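PDB 3I4G: SusD-like carbohydrate binding protein BF1063 from Bacteroides fragilis NCTC 9343, which probably binds carbohydrate at the bacterial outer membrane as a SusD-like protein. Local coordinates for residues R206-L210 and W456-R460; M459-H465 and F505-Y511. All coordinates share one frame; numbering follows the deposited sequence.

Interaction 1: R206-L210 and W456-R460; sequences RTCML and WDIMR
In the buried helical core of the chain, helices 197-211 and 454-461 pack through the indole of Trp-456, which lies against Arg-206 and Leu-210. The two segments run roughly parallel, 31° apart, with their axes 11.6 Å from each other, a gap filled by large side chains. With its CG anti to the backbone N (chi1 -173°), Trp-456 sends the benzo end of its ring toward the other helix. There CH2 meets Arg-206 CB at 3.7 Å, and the arginine chain continues over one ring face; its charged end adds at most a weak cation-pi attraction and is held instead by Glu-389. The opposite face is overlain near its rim by CD of Arg-460, so aliphatic parts of two arginines enclose the indole. Leu-210 fits in obliquely, CG lying 3.6 Å from Trp-456 CZ2. This is helix-on-helix packing within the helical scaffold of a SusD-family protein, and helix 116-139 joins it through Ser-138, whose OG is hydrogen-bonded to Trp-456 NE1. Met-209, a selenomethionine modelled in two conformers, bends at chi3 (-48°) in the one described and lays CE over a face of the Arg-460 guanidinium, 3.4 Å from CZ; this contact may not hold in the other. In its own plane that guanidinium grips Asp-457 side-on, NE and NH2 both donating to OD1, while NH2 also reaches Glu-396; these bonds fix its rotation. A water accepts from Arg-460 NH1 at 3.0 Å and donates to Met-209 O at 2.7 Å, bridging the helices.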
loop_
_atom_site.group_PDB
_atom_site.type_symbol
_atom_site.label_atom_id
_atom_site.label_comp_id
_atom_site.label_asym_id
_atom_site.label_seq_id
_atom_site.Cartn_x
_atom_site.Cartn_y
_atom_site.Cartn_z
ATOM N N ARG A 206 -5.451 -2.746 12.380
ATOM C CA ARG A 206 -5.869 -1.720 11.444
ATOM C C ARG A 206 -7.384 -1.472 11.539
ATOM O O ARG A 206 -7.841 -0.319 11.430
ATOM C CB ARG A 206 -5.534 -2.095 9.987
ATOM C CG ARG A 206 -4.076 -2.058 9.571
ATOM C CD ARG A 206 -4.002 -2.319 8.085
ATOM N NE ARG A 206 -2.676 -2.133 7.515
ATOM C CZ ARG A 206 -2.465 -2.221 6.224
ATOM N NH1 ARG A 206 -3.465 -2.559 5.409
ATOM N NH2 ARG A 206 -1.266 -2.006 5.744
ATOM N N THR A 207 -8.155 -2.526 11.730
ATOM C CA THR A 207 -9.621 -2.382 11.886
ATOM C C THR A 207 -9.912 -1.514 13.095
ATOM O O THR A 207 -10.730 -0.589 13.036
ATOM C CB THR A 207 -10.272 -3.751 12.030
ATOM O OG1 THR A 207 -10.053 -4.499 10.835
ATOM C CG2 THR A 207 -11.795 -3.640 12.280
ATOM N N CYS A 208 -9.244 -1.770 14.205
ATOM C CA CYS A 208 -9.476 -0.978 15.397
ATOM C C CYS A 208 -9.093 0.494 15.198
ATOM O O CYS A 208 -9.743 1.389 15.733
ATOM C CB CYS A 208 -8.712 -1.547 16.589
ATOM S SG CYS A 208 -9.222 -3.161 17.198
HETATM N N MSE A 209 -8.030 0.774 14.453
HETATM C CA MSE A 209 -7.676 2.172 14.212
HETATM C C MSE A 209 -8.777 2.852 13.372
HETATM O O MSE A 209 -9.056 4.026 13.556
HETATM C CB MSE A 209 -6.285 2.311 13.566
HETATM C CG MSE A 209 -5.119 1.827 14.458
HETATM SE SE MSE A 209 -3.382 2.486 13.847
HETATM C CE MSE A 209 -3.544 2.051 12.001
ATOM N N LEU A 210 -9.401 2.137 12.441
ATOM C CA LEU A 210 -10.509 2.718 11.686
ATOM C C LEU A 210 -11.700 3.048 12.574
ATOM O O LEU A 210 -12.429 4.021 12.346
ATOM C CB LEU A 210 -10.984 1.773 10.572
ATOM C CG LEU A 210 -10.141 1.635 9.348
ATOM C CD1 LEU A 210 -10.817 0.616 8.417
ATOM C CD2 LEU A 210 -9.953 3.003 8.659
ATOM N N TRP A 456 -4.788 5.158 2.375
ATOM C CA TRP A 456 -5.558 4.629 3.500
ATOM C C TRP A 456 -5.322 5.485 4.745
ATOM O O TRP A 456 -6.250 5.806 5.487
ATOM C CB TRP A 456 -5.161 3.166 3.719
ATOM C CG TRP A 456 -5.988 2.480 4.722
ATOM C CD1 TRP A 456 -7.260 2.021 4.529
ATOM C CD2 TRP A 456 -5.643 2.194 6.083
ATOM N NE1 TRP A 456 -7.751 1.482 5.702
ATOM C CE2 TRP A 456 -6.779 1.577 6.680
ATOM C CE3 TRP A 456 -4.493 2.382 6.855
ATOM C CZ2 TRP A 456 -6.789 1.164 8.015
ATOM C CZ3 TRP A 456 -4.510 1.944 8.168
ATOM C CH2 TRP A 456 -5.648 1.347 8.729
ATOM N N ASP A 457 -4.081 5.873 5.006
ATOM C CA ASP A 457 -3.786 6.678 6.188
ATOM C C ASP A 457 -4.382 8.085 6.130
ATOM O O ASP A 457 -5.011 8.537 7.090
ATOM C CB ASP A 457 -2.279 6.822 6.383
ATOM C CG ASP A 457 -1.590 5.576 6.902
ATOM O OD1 ASP A 457 -2.235 4.699 7.519
ATOM O OD2 ASP A 457 -0.342 5.536 6.729
ATOM N N ILE A 458 -4.198 8.807 5.018
ATOM C CA ILE A 458 -4.677 10.185 4.967
ATOM C C ILE A 458 -6.225 10.216 4.987
ATOM O O ILE A 458 -6.829 11.143 5.536
ATOM C CB ILE A 458 -4.092 11.009 3.823
ATOM C CG1 ILE A 458 -4.476 10.424 2.472
ATOM C CG2 ILE A 458 -2.571 11.084 3.968
ATOM C CD1 ILE A 458 -3.895 11.234 1.262
HETATM N N MSE A 459 -6.849 9.172 4.488
HETATM C CA MSE A 459 -8.302 9.027 4.604
HETATM C C MSE A 459 -8.752 8.803 6.041
HETATM O O MSE A 459 -9.590 9.557 6.542
HETATM C CB MSE A 459 -8.744 7.883 3.694
HETATM C CG MSE A 459 -8.639 8.186 2.170
HETATM SE SE MSE A 459 -10.025 9.269 1.439
HETATM C CE MSE A 459 -11.287 7.798 1.122
ATOM N N ARG A 460 -8.178 7.816 6.731
ATOM C CA ARG A 460 -8.611 7.507 8.120
ATOM C C ARG A 460 -8.274 8.657 9.057
ATOM O O ARG A 460 -9.022 8.930 10.023
ATOM C CB ARG A 460 -8.020 6.195 8.664
ATOM C CG ARG A 460 -6.547 6.228 8.979
ATOM C CD ARG A 460 -6.001 4.859 9.212
ATOM N NE ARG A 460 -4.558 4.881 9.408
ATOM C CZ ARG A 460 -3.938 5.074 10.573
ATOM N NH1 ARG A 460 -4.599 5.312 11.693
ATOM N NH2 ARG A 460 -2.605 5.047 10.595
HETATM O O HOH W 1 -7.569 5.771 12.132
#

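Interaction 2: M459-H465 and F505-Y511; sequences MRWGIAH and FRNPTDY. With EDO (1,2-ethanediol), chain F.
Tyr-511 pushes its hydroxyl into the hollow of the turn that follows helix 454-461, where Gly-462 closes the helix in a Schellman motif and the chain restarts as helix 464-467. Its own segment, 505-511, lies in the loop between strand 497-502 and helix 517-522 and ends in a 3-10 turn at 509-511. The phenol tip lies so deep in this pocket that OH is 3.0 Å from Gly-462 C, and the ring is flanked by Gly-462 CA and Ala-464 CB. Two bonds from one residue hold the hydroxyl. His-465 N donates to Tyr-511 OH over 3.1 Å, almost straight at 170°, and His-465 ND1 shares a 2.7 Å hydrogen bond with the same oxygen, which lies at the edge of the imidazole. With CG between its backbone N and carbonyl carbon (chi1 75°), His-465 folds its ring back to reach that oxygen. On one face of the imidazole lies the Asn-507 amide, its plane turned by only 22° and ND2 over the ring centre; Asn-507 itself is exposed.

Phe-505 forms the second bump. One face receives the methyl of Ala-464, a CH-pi contact in which CB is 4.1 Å from the ring centroid, and the other is covered by CB of Asp-510. The ring's CZ in turn sits over a face of Tyr-511. Selenomethionine Met-459, bent at chi2 and chi3, makes Met-aromatic contacts with both: SE lies in the angle where the two rings meet, 3.9 Å from Phe-505 CE2 at that ring's edge and oblique to Tyr-511, and CE ends 3.3 Å from Tyr-511 O. Behind the aromatics, Asp-510 braces the loop, its OD2 accepting from both N and NE of Arg-506 while OD1 takes Arg-506 NH2 at 2.8 Å.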
loop_
_atom_site.group_PDB
_atom_site.type_symbol
_atom_site.label_atom_id
_atom_site.label_comp_id
_atom_site.label_asym_id
_atom_site.label_seq_id
_atom_site.Cartn_x
_atom_site.Cartn_y
_atom_site.Cartn_z
HETATM N N MSE A 459 -6.849 9.172 4.488
HETATM C CA MSE A 459 -8.302 9.027 4.604
HETATM C C MSE A 459 -8.752 8.803 6.041
HETATM O O MSE A 459 -9.590 9.557 6.542
HETATM C CB MSE A 459 -8.744 7.883 3.694
HETATM C CG MSE A 459 -8.639 8.186 2.170
HETATM SE SE MSE A 459 -10.025 9.269 1.439
HETATM C CE MSE A 459 -11.287 7.798 1.122
ATOM N N ARG A 460 -8.178 7.816 6.731
ATOM C CA ARG A 460 -8.611 7.507 8.120
ATOM C C ARG A 460 -8.274 8.657 9.057
ATOM O O ARG A 460 -9.022 8.930 10.023
ATOM C CB ARG A 460 -8.020 6.195 8.664
ATOM C CG ARG A 460 -6.547 6.228 8.979
ATOM C CD ARG A 460 -6.001 4.859 9.212
ATOM N NE ARG A 460 -4.558 4.881 9.408
ATOM C CZ ARG A 460 -3.938 5.074 10.573
ATOM N NH1 ARG A 460 -4.599 5.312 11.693
ATOM N NH2 ARG A 460 -2.605 5.047 10.595
ATOM N N TRP A 461 -7.162 9.356 8.834
ATOM C CA TRP A 461 -6.789 10.487 9.665
ATOM C C TRP A 461 -7.637 11.725 9.416
ATOM O O TRP A 461 -7.608 12.674 10.174
ATOM C CB TRP A 461 -5.318 10.870 9.446
ATOM C CG TRP A 461 -4.320 9.876 9.945
ATOM C CD1 TRP A 461 -4.450 9.044 11.022
ATOM C CD2 TRP A 461 -2.987 9.687 9.444
ATOM N NE1 TRP A 461 -3.289 8.329 11.185
ATOM C CE2 TRP A 461 -2.378 8.712 10.244
ATOM C CE3 TRP A 461 -2.252 10.258 8.402
ATOM C CZ2 TRP A 461 -1.084 8.261 10.015
ATOM C CZ3 TRP A 461 -0.959 9.807 8.165
ATOM C CH2 TRP A 461 -0.394 8.826 8.978
ATOM N N GLY A 462 -8.369 11.772 8.318
ATOM C CA GLY A 462 -9.149 12.967 8.026
ATOM C C GLY A 462 -8.286 14.158 7.603
ATOM O O GLY A 462 -8.644 15.314 7.814
ATOM N N ILE A 463 -7.132 13.860 7.006
ATOM C CA ILE A 463 -6.260 14.913 6.464
ATOM C C ILE A 463 -6.153 14.874 4.942
ATOM O O ILE A 463 -5.483 15.709 4.341
ATOM C CB ILE A 463 -4.846 14.918 7.094
ATOM C CG1 ILE A 463 -3.998 13.747 6.631
ATOM C CG2 ILE A 463 -4.943 14.968 8.651
ATOM C CD1 ILE A 463 -2.532 13.840 7.127
ATOM N N ALA A 464 -6.803 13.909 4.287
ATOM C CA ALA A 464 -6.787 13.848 2.838
ATOM C C ALA A 464 -7.258 15.126 2.206
ATOM O O ALA A 464 -6.702 15.555 1.199
ATOM C CB ALA A 464 -7.668 12.673 2.350
ATOM N N HIS A 465 -8.284 15.757 2.764
ATOM C CA HIS A 465 -8.791 16.996 2.165
ATOM C C HIS A 465 -7.820 18.160 2.315
ATOM O O HIS A 465 -7.973 19.171 1.616
ATOM C CB HIS A 465 -10.163 17.371 2.734
ATOM C CG HIS A 465 -10.112 17.921 4.116
ATOM N ND1 HIS A 465 -10.040 17.116 5.245
ATOM C CD2 HIS A 465 -10.071 19.203 4.563
ATOM C CE1 HIS A 465 -9.984 17.888 6.319
ATOM N NE2 HIS A 465 -10.036 19.155 5.938
ATOM N N PHE A 505 -9.680 17.683 -3.863
ATOM C CA PHE A 505 -10.448 16.723 -3.068
ATOM C C PHE A 505 -11.571 17.424 -2.319
ATOM O O PHE A 505 -11.354 18.483 -1.699
ATOM C CB PHE A 505 -9.477 16.061 -2.084
ATOM C CG PHE A 505 -10.053 15.000 -1.172
ATOM C CD1 PHE A 505 -10.814 15.329 -0.072
ATOM C CD2 PHE A 505 -9.695 13.664 -1.336
ATOM C CE1 PHE A 505 -11.253 14.350 0.791
ATOM C CE2 PHE A 505 -10.135 12.689 -0.457
ATOM C CZ PHE A 505 -10.899 13.033 0.593
ATOM N N ARG A 506 -12.769 16.863 -2.352
ATOM C CA ARG A 506 -13.914 17.498 -1.742
ATOM C C ARG A 506 -14.184 17.012 -0.323
ATOM O O ARG A 506 -14.311 15.798 -0.084
ATOM C CB ARG A 506 -15.153 17.192 -2.586
ATOM C CG ARG A 506 -15.119 17.688 -4.003
ATOM C CD ARG A 506 -16.176 17.058 -4.895
ATOM N NE ARG A 506 -15.898 15.653 -5.119
ATOM C CZ ARG A 506 -16.592 14.867 -5.914
ATOM N NH1 ARG A 506 -17.637 15.334 -6.599
ATOM N NH2 ARG A 506 -16.227 13.622 -6.055
ATOM N N ASN A 507 -14.279 17.943 0.627
ATOM C CA ASN A 507 -14.599 17.617 2.002
ATOM C C ASN A 507 -16.088 17.885 2.223
ATOM O O ASN A 507 -16.508 19.028 2.136
ATOM C CB ASN A 507 -13.744 18.449 2.937
ATOM C CG ASN A 507 -13.858 17.991 4.378
ATOM O OD1 ASN A 507 -14.273 16.859 4.662
ATOM N ND2 ASN A 507 -13.453 18.868 5.320
ATOM N N PRO A 508 -16.892 16.881 2.579
ATOM C CA PRO A 508 -16.589 15.500 2.933
ATOM C C PRO A 508 -16.705 14.434 1.856
ATOM O O PRO A 508 -16.337 13.299 2.115
ATOM C CB PRO A 508 -17.689 15.200 3.967
ATOM C CG PRO A 508 -18.878 15.918 3.402
ATOM C CD PRO A 508 -18.327 17.191 2.836
ATOM N N THR A 509 -17.215 14.780 0.692
ATOM C CA THR A 509 -17.588 13.789 -0.309
ATOM C C THR A 509 -16.510 12.784 -0.626
ATOM O O THR A 509 -16.814 11.579 -0.700
ATOM C CB THR A 509 -18.000 14.515 -1.602
ATOM O OG1 THR A 509 -19.167 15.293 -1.307
ATOM C CG2 THR A 509 -18.327 13.552 -2.759
ATOM N N ASP A 510 -15.261 13.221 -0.815
ATOM C CA ASP A 510 -14.238 12.277 -1.273
ATOM C C ASP A 510 -13.663 11.392 -0.177
ATOM O O ASP A 510 -12.823 10.548 -0.475
ATOM C CB ASP A 510 -13.190 13.018 -2.092
ATOM C CG ASP A 510 -13.734 13.446 -3.428
ATOM O OD1 ASP A 510 -14.418 12.626 -4.094
ATOM O OD2 ASP A 510 -13.521 14.605 -3.814
ATOM N N TYR A 511 -14.123 11.537 1.067
ATOM C CA TYR A 511 -13.818 10.534 2.077
ATOM C C TYR A 511 -14.595 9.231 1.883
ATOM O O TYR A 511 -14.276 8.236 2.538
ATOM C CB TYR A 511 -14.058 11.092 3.507
ATOM C CG TYR A 511 -12.944 12.023 3.921
ATOM C CD1 TYR A 511 -11.692 11.518 4.210
ATOM C CD2 TYR A 511 -13.142 13.364 4.065
ATOM C CE1 TYR A 511 -10.673 12.341 4.594
ATOM C CE2 TYR A 511 -12.103 14.230 4.451
ATOM C CZ TYR A 511 -10.883 13.678 4.724
ATOM O OH TYR A 511 -9.811 14.474 5.074
HETATM C C1 EDO F . -19.896 9.568 -1.629
HETATM O O1 EDO F . -19.388 10.635 -0.794
HETATM C C2 EDO F . -21.370 9.818 -1.931
HETATM O O2 EDO F . -21.435 10.891 -2.875
#

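In the fold
From the N terminus, after a run of earlier helices, the chain reaches helix 197-211, which supplies the first half of interaction 1. A long excursion of 245 residues, containing helices and strands, then ends at helix 454-461, where 456-460 closes it. Interaction 2 starts on the same helix: the two segments overlap at Met-459 and Arg-460, Arg-460 serving the first contact and Met-459 the second. The much shorter loop of 39 residues, with strands 471-476 and 497-502, is closed by 505-511. The two loops therefore follow one another, meeting at this helix without nesting or crossing. Helix 454-461 thus ties helix 197-211 to the loop ahead of helix 517-522, the contact centres lying about 12 Å apart.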